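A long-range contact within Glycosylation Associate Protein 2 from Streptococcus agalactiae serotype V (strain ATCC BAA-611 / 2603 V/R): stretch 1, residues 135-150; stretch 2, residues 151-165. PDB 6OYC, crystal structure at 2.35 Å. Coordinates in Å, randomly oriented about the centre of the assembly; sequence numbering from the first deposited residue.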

ATOM      1  N   LEU B 135       3.424 -11.730 -10.617  1.00 31.23           N
ATOM      2  CA  LEU B 135       3.825 -12.864 -11.439  1.00 29.86           C
ATOM      3  C   LEU B 135       4.946 -13.555 -10.676  1.00 31.27           C
ATOM      4  O   LEU B 135       6.049 -12.997 -10.536  1.00 29.97           O
ATOM      5  CB  LEU B 135       4.279 -12.407 -12.825  1.00 29.07           C
ATOM      6  CG  LEU B 135       3.140 -12.006 -13.770  1.00 31.61           C
ATOM      7  CD1 LEU B 135       2.612 -10.586 -13.467  1.00 30.55           C
ATOM      8  CD2 LEU B 135       3.592 -12.077 -15.197  1.00 32.70           C
ATOM      9  N   GLN B 136       4.645 -14.735 -10.138  1.00 29.54           N
ATOM     10  CA  GLN B 136       5.575 -15.493  -9.312  1.00 32.16           C
ATOM     11  C   GLN B 136       6.593 -16.244 -10.179  1.00 34.35           C
ATOM     12  O   GLN B 136       6.337 -16.554 -11.349  1.00 32.27           O
ATOM     13  CB  GLN B 136       4.807 -16.477  -8.420  1.00 30.61           C
ATOM     14  CG  GLN B 136       3.792 -15.822  -7.471  1.00 30.97           C
ATOM     15  CD  GLN B 136       4.466 -15.075  -6.311  1.00 33.45           C
ATOM     16  OE1 GLN B 136       5.684 -15.141  -6.127  1.00 36.59           O
ATOM     17  NE2 GLN B 136       3.671 -14.366  -5.536  1.00 32.73           N
ATOM     18  N   VAL B 137       7.741 -16.579  -9.573  1.00 30.24           N
ATOM     19  CA  VAL B 137       8.843 -17.173 -10.321  1.00 31.49           C
ATOM     20  C   VAL B 137       8.461 -18.522 -10.907  1.00 34.87           C
ATOM     21  O   VAL B 137       9.167 -19.031 -11.788  1.00 34.47           O
ATOM     22  CB  VAL B 137      10.134 -17.308  -9.464  1.00 32.68           C
ATOM     23  CG1 VAL B 137      10.714 -15.941  -9.128  1.00 34.84           C
ATOM     24  CG2 VAL B 137       9.906 -18.138  -8.202  1.00 29.87           C
ATOM     25  N   SER B 138       7.360 -19.119 -10.450  1.00 30.72           N
ATOM     26  CA  SER B 138       6.922 -20.367 -11.063  1.00 37.22           C
ATOM     27  C   SER B 138       6.489 -20.156 -12.507  1.00 38.62           C
ATOM     28  O   SER B 138       6.616 -21.072 -13.323  1.00 39.47           O
ATOM     29  CB  SER B 138       5.780 -20.984 -10.261  1.00 38.21           C
ATOM     30  OG  SER B 138       4.696 -20.088 -10.202  1.00 46.72           O
ATOM     31  N   GLN B 139       5.955 -18.967 -12.825  1.00 34.04           N
ATOM     32  CA  GLN B 139       5.645 -18.560 -14.195  1.00 35.74           C
ATOM     33  C   GLN B 139       6.854 -18.530 -15.118  1.00 32.71           C
ATOM     34  O   GLN B 139       6.683 -18.389 -16.338  1.00 31.08           O
ATOM     35  CB  GLN B 139       5.111 -17.134 -14.226  1.00 35.86           C
ATOM     36  CG  GLN B 139       3.741 -16.938 -13.845  1.00 40.70           C
ATOM     37  CD  GLN B 139       3.170 -15.832 -14.657  1.00 39.93           C
ATOM     38  OE1 GLN B 139       3.709 -15.462 -15.744  1.00 34.18           O
ATOM     39  NE2 GLN B 139       2.064 -15.293 -14.176  1.00 36.22           N
ATOM     40  N   ILE B 140       8.058 -18.507 -14.564  1.00 30.71           N
ATOM     41  CA  ILE B 140       9.247 -18.251 -15.363  1.00 31.20           C
ATOM     42  C   ILE B 140       9.602 -19.500 -16.163  1.00 31.24           C
ATOM     43  O   ILE B 140       9.552 -20.629 -15.649  1.00 30.11           O
ATOM     44  CB  ILE B 140      10.404 -17.787 -14.459  1.00 29.29           C
ATOM     45  CG1 ILE B 140      10.066 -16.428 -13.855  1.00 30.99           C
ATOM     46  CG2 ILE B 140      11.721 -17.722 -15.237  1.00 29.51           C
ATOM     47  CD1 ILE B 140      11.178 -15.826 -13.008  1.00 31.13           C
ATOM     48  N   GLN B 141       9.913 -19.306 -17.439  1.00 27.60           N
ATOM     49  CA  GLN B 141      10.415 -20.372 -18.305  1.00 28.91           C
ATOM     50  C   GLN B 141      11.849 -20.005 -18.686  1.00 28.50           C
ATOM     51  O   GLN B 141      12.072 -19.106 -19.504  1.00 32.14           O
ATOM     52  CB  GLN B 141       9.521 -20.551 -19.528  1.00 27.24           C
ATOM     53  CG  GLN B 141       8.130 -21.064 -19.192  1.00 30.64           C
ATOM     54  CD  GLN B 141       7.139 -20.930 -20.340  1.00 29.47           C
ATOM     55  OE1 GLN B 141       7.011 -19.869 -20.965  1.00 31.25           O
ATOM     56  NE2 GLN B 141       6.433 -22.008 -20.620  1.00 28.72           N
ATOM     57  N   ILE B 142      12.822 -20.675 -18.064  1.00 27.96           N
ATOM     58  CA  ILE B 142      14.225 -20.439 -18.380  1.00 27.30           C
ATOM     59  C   ILE B 142      14.531 -21.051 -19.738  1.00 28.36           C
ATOM     60  O   ILE B 142      13.912 -22.040 -20.147  1.00 31.06           O
ATOM     61  CB  ILE B 142      15.128 -21.032 -17.277  1.00 30.25           C
ATOM     62  CG1 ILE B 142      14.783 -20.410 -15.928  1.00 28.48           C
ATOM     63  CG2 ILE B 142      16.630 -20.778 -17.551  1.00 28.24           C
ATOM     64  CD1 ILE B 142      15.000 -21.383 -14.789  1.00 29.82           C
ATOM     65  N   ARG B 143      15.458 -20.444 -20.471  1.00 27.10           N
ATOM     66  CA  ARG B 143      15.839 -21.050 -21.739  1.00 33.64           C
ATOM     67  C   ARG B 143      16.385 -22.450 -21.475  1.00 32.86           C
ATOM     68  O   ARG B 143      17.146 -22.665 -20.524  1.00 32.92           O
ATOM     69  CB  ARG B 143      16.850 -20.182 -22.483  1.00 34.90           C
ATOM     70  CG  ARG B 143      18.274 -20.250 -22.016  1.00 33.75           C
ATOM     71  CD  ARG B 143      19.122 -19.610 -23.077  1.00 36.41           C
ATOM     72  NE  ARG B 143      20.197 -18.821 -22.506  1.00 39.64           N
ATOM     73  CZ  ARG B 143      21.391 -19.316 -22.211  1.00 41.86           C
ATOM     74  NH1 ARG B 143      21.639 -20.598 -22.434  1.00 38.93           N
ATOM     75  NH2 ARG B 143      22.328 -18.529 -21.706  1.00 38.96           N
ATOM     76  N   ASN B 144      15.948 -23.411 -22.293  1.00 29.32           N
ATOM     77  CA  ASN B 144      16.121 -24.823 -21.957  1.00 34.43           C
ATOM     78  C   ASN B 144      17.567 -25.292 -22.032  1.00 33.69           C
ATOM     79  O   ASN B 144      17.891 -26.326 -21.444  1.00 32.40           O
ATOM     80  CB  ASN B 144      15.243 -25.678 -22.860  1.00 31.05           C
ATOM     81  CG  ASN B 144      13.770 -25.483 -22.547  1.00 35.99           C
ATOM     82  OD1 ASN B 144      13.241 -24.374 -22.656  1.00 34.53           O
ATOM     83  ND2 ASN B 144      13.114 -26.542 -22.116  1.00 36.80           N
ATOM     84  N   ASP B 145      18.442 -24.554 -22.714  1.00 33.12           N
ATOM     85  CA  ASP B 145      19.842 -24.938 -22.820  1.00 37.09           C
ATOM     86  C   ASP B 145      20.727 -24.177 -21.838  1.00 38.72           C
ATOM     87  O   ASP B 145      21.946 -24.121 -22.038  1.00 39.89           O
ATOM     88  CB  ASP B 145      20.346 -24.758 -24.261  1.00 32.72           C
ATOM     89  CG  ASP B 145      20.345 -23.309 -24.714  1.00 38.34           C
ATOM     90  OD1 ASP B 145      19.581 -22.501 -24.142  1.00 39.63           O
ATOM     91  OD2 ASP B 145      21.103 -22.978 -25.652  1.00 38.46           O
ATOM     92  N   PHE B 146      20.145 -23.596 -20.782  1.00 33.85           N
ATOM     93  CA  PHE B 146      20.953 -22.885 -19.799  1.00 38.45           C
ATOM     94  C   PHE B 146      21.896 -23.843 -19.080  1.00 39.22           C
ATOM     95  O   PHE B 146      21.472 -24.870 -18.548  1.00 41.17           O
ATOM     96  CB  PHE B 146      20.078 -22.168 -18.775  1.00 36.99           C
ATOM     97  CG  PHE B 146      20.875 -21.421 -17.734  1.00 35.69           C
ATOM     98  CD1 PHE B 146      21.822 -20.480 -18.116  1.00 36.03           C
ATOM     99  CD2 PHE B 146      20.703 -21.679 -16.384  1.00 35.47           C
ATOM    100  CE1 PHE B 146      22.566 -19.799 -17.169  1.00 33.86           C
ATOM    101  CE2 PHE B 146      21.443 -20.998 -15.431  1.00 34.56           C
ATOM    102  CZ  PHE B 146      22.377 -20.057 -15.822  1.00 32.89           C
ATOM    103  N   GLU B 147      23.176 -23.475 -19.032  1.00 41.17           N
ATOM    104  CA  GLU B 147      24.250 -24.340 -18.552  1.00 47.06           C
ATOM    105  C   GLU B 147      24.489 -24.225 -17.046  1.00 43.95           C
ATOM    106  O   GLU B 147      25.073 -25.136 -16.450  1.00 43.89           O
ATOM    107  CB  GLU B 147      25.567 -24.006 -19.293  1.00 45.69           C
ATOM    108  CG  GLU B 147      25.462 -23.816 -20.825  1.00 51.35           C
ATOM    109  CD  GLU B 147      24.762 -22.497 -21.258  1.00 57.90           C
ATOM    110  OE1 GLU B 147      24.556 -21.617 -20.381  1.00 56.30           O
ATOM    111  OE2 GLU B 147      24.389 -22.355 -22.467  1.00 53.64           O
ATOM    112  N   GLY B 148      24.072 -23.136 -16.419  1.00 35.15           N
ATOM    113  CA  GLY B 148      24.412 -22.897 -15.036  1.00 37.11           C
ATOM    114  C   GLY B 148      23.561 -23.671 -14.053  1.00 34.01           C
ATOM    115  O   GLY B 148      22.885 -24.646 -14.389  1.00 37.87           O
ATOM    116  N   VAL B 149      23.591 -23.206 -12.818  1.00 36.56           N
ATOM    117  CA  VAL B 149      22.831 -23.795 -11.727  1.00 40.90           C
ATOM    118  C   VAL B 149      21.531 -23.022 -11.528  1.00 38.55           C
ATOM    119  O   VAL B 149      21.479 -21.787 -11.657  1.00 36.15           O
ATOM    120  CB  VAL B 149      23.663 -23.845 -10.429  1.00 45.74           C
ATOM    121  CG1 VAL B 149      25.071 -24.359 -10.715  1.00 42.05           C
ATOM    122  CG2 VAL B 149      23.737 -22.509  -9.787  1.00 46.74           C
ATOM    123  N   VAL B 150      20.475 -23.768 -11.224  1.00 35.82           N
ATOM    124  CA  VAL B 150      19.125 -23.264 -11.039  1.00 38.26           C
ATOM    125  C   VAL B 150      18.642 -23.768  -9.685  1.00 37.70           C
ATOM    126  O   VAL B 150      18.565 -24.985  -9.471  1.00 38.09           O
ATOM    127  CB  VAL B 150      18.194 -23.753 -12.165  1.00 37.52           C
ATOM    128  CG1 VAL B 150      16.788 -23.211 -11.990  1.00 33.44           C
ATOM    129  CG2 VAL B 150      18.772 -23.401 -13.517  1.00 30.74           C
TER
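Stretch 2 (151-165) NYQGNNYLELEGQFG

Leu158 and Leu160 form the apolar centre of the contact, and stretch 1 wraps around them. Stretch 2 continues the strand of Val149 and Val150 without a break through Asn151, turns back through a loop containing Gly154, and returns as the strand that includes Leu158 to Glu161. That return strand runs at 14° to the short strand Ile140 to Ile142, nearly parallel but 10.8 Å away at closest approach, a spacing filled by side chains rather than bridged by backbone. Ile142 CD1 reaches both leucines, 4.0 Å from Leu158 CD2 and 4.0 Å from Leu160 CD2, while Ile140 CG2 lies 4.0 Å from Leu158 CD2. Val150 adds its two methyls, CG1 at 3.7 Å from Leu158 CD1 and CG2 at 3.9 Å from Leu160 CD2, so one branched residue serves both leucines.

Two residues extend this packing. Val137 sets its CB 4.0 Å from Leu158 CB and its CG2 4.1 Å from Tyr152 CD2. Phe146, in the t rotamer, places CE2 3.9 Å from Leu160 CD2 and CE1 3.7 Å from Phe164 CE1; the two rings are nearly parallel at 20° but slid apart, so they barely overlap.

Backbone pairing fixes the register. Val149 and Glu161 form an antiparallel hydrogen-bonded pair, Val149 N to Glu161 O at 3.0 Å and Glu161 N to Val149 O at 3.1 Å; Val150 and Leu160 follow as the non-hydrogen-bonded pair, sharing a sheet face. Beside them Gly148 CA approaches Glu161 O to 3.2 Å; an ideal CB on Gly148 would come 2.1 Å from Glu161 O, so this close passage leaves no room for a side chain.

At the polar edge, Asn156 ND2 donates to Gln136 OE1 at 2.7 Å, and one water links Gln136 OE1, Val137 N and Asn156 O. Another water joins Arg143 NH2 to Phe164 O.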

ATOM      1  N   ASN B 151      18.330 -22.838  -8.770  1.00 37.01           N
ATOM      2  CA  ASN B 151      17.771 -23.133  -7.451  1.00 40.10           C
ATOM      3  C   ASN B 151      16.503 -22.331  -7.235  1.00 37.68           C
ATOM      4  O   ASN B 151      16.487 -21.119  -7.456  1.00 43.02           O
ATOM      5  CB  ASN B 151      18.713 -22.760  -6.285  1.00 40.90           C
ATOM      6  CG  ASN B 151      20.007 -23.511  -6.319  1.00 50.91           C
ATOM      7  OD1 ASN B 151      20.052 -24.684  -6.702  1.00 52.97           O
ATOM      8  ND2 ASN B 151      21.087 -22.841  -5.909  1.00 60.37           N
ATOM      9  N   TYR B 152      15.465 -22.984  -6.739  1.00 36.42           N
ATOM     10  CA  TYR B 152      14.301 -22.287  -6.218  1.00 37.84           C
ATOM     11  C   TYR B 152      14.413 -22.279  -4.705  1.00 43.18           C
ATOM     12  O   TYR B 152      14.514 -23.346  -4.089  1.00 42.19           O
ATOM     13  CB  TYR B 152      13.006 -22.942  -6.676  1.00 33.85           C
ATOM     14  CG  TYR B 152      12.778 -22.699  -8.137  1.00 40.20           C
ATOM     15  CD1 TYR B 152      13.402 -23.506  -9.100  1.00 38.86           C
ATOM     16  CD2 TYR B 152      11.977 -21.648  -8.571  1.00 35.44           C
ATOM     17  CE1 TYR B 152      13.222 -23.292 -10.448  1.00 37.75           C
ATOM     18  CE2 TYR B 152      11.778 -21.423  -9.927  1.00 37.18           C
ATOM     19  CZ  TYR B 152      12.410 -22.246 -10.868  1.00 41.21           C
ATOM     20  OH  TYR B 152      12.232 -22.030 -12.227  1.00 37.78           O
ATOM     21  N   GLN B 153      14.472 -21.077  -4.123  1.00 40.56           N
ATOM     22  CA  GLN B 153      14.462 -20.894  -2.672  1.00 41.02           C
ATOM     23  C   GLN B 153      13.005 -20.737  -2.263  1.00 40.41           C
ATOM     24  O   GLN B 153      12.474 -19.637  -2.120  1.00 35.25           O
ATOM     25  CB  GLN B 153      15.302 -19.692  -2.261  1.00 41.63           C
ATOM     26  CG  GLN B 153      16.800 -19.844  -2.516  1.00 48.37           C
ATOM     27  CD  GLN B 153      17.401 -20.997  -1.719  1.00 59.98           C
ATOM     28  OE1 GLN B 153      16.892 -21.362  -0.650  1.00 60.44           O
ATOM     29  NE2 GLN B 153      18.489 -21.573  -2.231  1.00 57.61           N
ATOM     30  N   GLY B 154      12.345 -21.873  -2.104  1.00 40.78           N
ATOM     31  CA  GLY B 154      10.942 -21.812  -1.824  1.00 42.99           C
ATOM     32  C   GLY B 154      10.142 -21.291  -3.008  1.00 48.01           C
ATOM     33  O   GLY B 154      10.568 -21.308  -4.176  1.00 45.32           O
ATOM     34  N   ASN B 155       8.962 -20.785  -2.681  1.00 48.15           N
ATOM     35  CA  ASN B 155       7.995 -20.489  -3.719  1.00 47.59           C
ATOM     36  C   ASN B 155       8.195 -19.137  -4.370  1.00 44.78           C
ATOM     37  O   ASN B 155       7.526 -18.857  -5.366  1.00 47.90           O
ATOM     38  CB  ASN B 155       6.576 -20.566  -3.163  1.00 47.42           C
ATOM     39  CG  ASN B 155       5.629 -21.201  -4.134  1.00 51.35           C
ATOM     40  OD1 ASN B 155       5.953 -22.227  -4.737  1.00 54.76           O
ATOM     41  ND2 ASN B 155       4.464 -20.597  -4.316  1.00 50.53           N
ATOM     42  N   ASN B 156       9.088 -18.297  -3.868  1.00 43.26           N
ATOM     43  CA  ASN B 156       9.094 -16.921  -4.336  1.00 43.58           C
ATOM     44  C   ASN B 156      10.436 -16.406  -4.845  1.00 43.04           C
ATOM     45  O   ASN B 156      10.511 -15.239  -5.259  1.00 40.32           O
ATOM     46  CB  ASN B 156       8.575 -16.003  -3.223  1.00 43.09           C
ATOM     47  CG  ASN B 156       7.159 -16.385  -2.779  1.00 48.18           C
ATOM     48  OD1 ASN B 156       6.979 -17.082  -1.767  1.00 44.09           O
ATOM     49  ND2 ASN B 156       6.149 -15.952  -3.550  1.00 42.10           N
ATOM     50  N   TYR B 157      11.486 -17.225  -4.845  1.00 40.73           N
ATOM     51  CA  TYR B 157      12.785 -16.776  -5.327  1.00 41.04           C
ATOM     52  C   TYR B 157      13.433 -17.826  -6.221  1.00 39.87           C
ATOM     53  O   TYR B 157      13.423 -19.023  -5.906  1.00 35.16           O
ATOM     54  CB  TYR B 157      13.694 -16.406  -4.158  1.00 38.46           C
ATOM     55  CG  TYR B 157      13.128 -15.214  -3.437  1.00 46.12           C
ATOM     56  CD1 TYR B 157      12.223 -15.371  -2.389  1.00 45.60           C
ATOM     57  CD2 TYR B 157      13.446 -13.922  -3.846  1.00 48.23           C
ATOM     58  CE1 TYR B 157      11.682 -14.264  -1.748  1.00 50.72           C
ATOM     59  CE2 TYR B 157      12.908 -12.815  -3.211  1.00 45.57           C
ATOM     60  CZ  TYR B 157      12.026 -12.989  -2.166  1.00 46.67           C
ATOM     61  OH  TYR B 157      11.484 -11.888  -1.532  1.00 48.26           O
ATOM     62  N   LEU B 158      13.961 -17.356  -7.351  1.00 34.25           N
ATOM     63  CA  LEU B 158      14.697 -18.167  -8.302  1.00 35.07           C
ATOM     64  C   LEU B 158      16.116 -17.630  -8.395  1.00 39.11           C
ATOM     65  O   LEU B 158      16.329 -16.415  -8.522  1.00 35.44           O
ATOM     66  CB  LEU B 158      14.034 -18.167  -9.681  1.00 30.89           C
ATOM     67  CG  LEU B 158      14.881 -18.668 -10.851  1.00 35.03           C
ATOM     68  CD1 LEU B 158      15.377 -20.092 -10.627  1.00 34.35           C
ATOM     69  CD2 LEU B 158      14.082 -18.570 -12.162  1.00 34.10           C
ATOM     70  N   GLU B 159      17.077 -18.541  -8.332  1.00 37.84           N
ATOM     71  CA  GLU B 159      18.492 -18.221  -8.269  1.00 36.42           C
ATOM     72  C   GLU B 159      19.178 -18.867  -9.465  1.00 37.38           C
ATOM     73  O   GLU B 159      19.104 -20.090  -9.640  1.00 34.71           O
ATOM     74  CB  GLU B 159      19.079 -18.730  -6.952  1.00 41.35           C
ATOM     75  CG  GLU B 159      20.378 -18.107  -6.532  1.00 51.95           C
ATOM     76  CD  GLU B 159      20.826 -18.620  -5.181  1.00 61.19           C
ATOM     77  OE1 GLU B 159      20.110 -19.475  -4.603  1.00 61.48           O
ATOM     78  OE2 GLU B 159      21.891 -18.173  -4.707  1.00 60.06           O
ATOM     79  N   LEU B 160      19.833 -18.047 -10.283  1.00 35.53           N
ATOM     80  CA  LEU B 160      20.573 -18.499 -11.447  1.00 33.42           C
ATOM     81  C   LEU B 160      22.024 -18.093 -11.288  1.00 36.17           C
ATOM     82  O   LEU B 160      22.313 -16.938 -10.959  1.00 34.94           O
ATOM     83  CB  LEU B 160      20.004 -17.903 -12.729  1.00 32.10           C
ATOM     84  CG  LEU B 160      18.516 -18.209 -12.870  1.00 39.99           C
ATOM     85  CD1 LEU B 160      17.766 -17.108 -13.607  1.00 37.57           C
ATOM     86  CD2 LEU B 160      18.361 -19.546 -13.570  1.00 37.15           C
ATOM     87  N   GLU B 161      22.933 -19.035 -11.535  1.00 36.37           N
ATOM     88  CA  GLU B 161      24.359 -18.758 -11.417  1.00 39.87           C
ATOM     89  C   GLU B 161      25.127 -19.375 -12.577  1.00 37.75           C
ATOM     90  O   GLU B 161      24.926 -20.550 -12.900  1.00 37.39           O
ATOM     91  CB  GLU B 161      24.894 -19.283 -10.083  1.00 41.82           C
ATOM     92  CG  GLU B 161      26.377 -19.068  -9.891  1.00 46.91           C
ATOM     93  CD  GLU B 161      26.828 -19.430  -8.487  1.00 56.22           C
ATOM     94  OE1 GLU B 161      26.037 -20.053  -7.739  1.00 58.03           O
ATOM     95  OE2 GLU B 161      27.973 -19.078  -8.134  1.00 61.89           O
ATOM     96  N   GLY B 162      26.009 -18.586 -13.188  1.00 36.33           N
ATOM     97  CA  GLY B 162      26.900 -19.099 -14.226  1.00 41.20           C
ATOM     98  C   GLY B 162      27.345 -17.993 -15.175  1.00 42.99           C
ATOM     99  O   GLY B 162      27.497 -16.836 -14.775  1.00 45.80           O
ATOM    100  N   GLN B 163      27.564 -18.387 -16.423  1.00 37.88           N
ATOM    101  CA  GLN B 163      27.929 -17.465 -17.489  1.00 43.01           C
ATOM    102  C   GLN B 163      26.731 -17.218 -18.386  1.00 41.48           C
ATOM    103  O   GLN B 163      26.145 -18.167 -18.918  1.00 46.17           O
ATOM    104  CB  GLN B 163      29.093 -18.016 -18.301  1.00 45.08           C
ATOM    105  CG  GLN B 163      30.227 -18.533 -17.409  1.00 53.23           C
ATOM    106  CD  GLN B 163      31.473 -17.668 -17.470  1.00 63.25           C
ATOM    107  OE1 GLN B 163      31.391 -16.461 -17.697  1.00 68.06           O
ATOM    108  NE2 GLN B 163      32.638 -18.282 -17.260  1.00 70.72           N
ATOM    109  N   PHE B 164      26.400 -15.943 -18.591  1.00 36.67           N
ATOM    110  CA  PHE B 164      25.194 -15.556 -19.305  1.00 37.49           C
ATOM    111  C   PHE B 164      25.452 -15.020 -20.703  1.00 38.07           C
ATOM    112  O   PHE B 164      24.502 -14.894 -21.473  1.00 39.58           O
ATOM    113  CB  PHE B 164      24.412 -14.531 -18.468  1.00 32.96           C
ATOM    114  CG  PHE B 164      23.968 -15.088 -17.149  1.00 35.27           C
ATOM    115  CD1 PHE B 164      22.781 -15.805 -17.047  1.00 34.16           C
ATOM    116  CD2 PHE B 164      24.783 -14.987 -16.028  1.00 33.52           C
ATOM    117  CE1 PHE B 164      22.395 -16.367 -15.839  1.00 36.80           C
ATOM    118  CE2 PHE B 164      24.406 -15.553 -14.826  1.00 35.69           C
ATOM    119  CZ  PHE B 164      23.210 -16.245 -14.724  1.00 33.46           C
ATOM    120  N   GLY B 165      26.705 -14.761 -21.068  1.00 39.24           N
ATOM    121  CA  GLY B 165      27.041 -14.369 -22.428  1.00 37.31           C
ATOM    122  C   GLY B 165      27.941 -13.153 -22.433  1.00 38.69           C
ATOM    123  O   GLY B 165      27.999 -12.402 -21.457  1.00 37.60           O
TER
HETATM  124  O   HOH W   1       8.189 -15.286  -7.019  1.00 34.49           O
HETATM  125  O   HOH W   2       9.724 -21.497 -12.969  1.00 36.97           O
HETATM  126  O   HOH W   3      21.786 -15.844 -20.817  1.00 37.65           O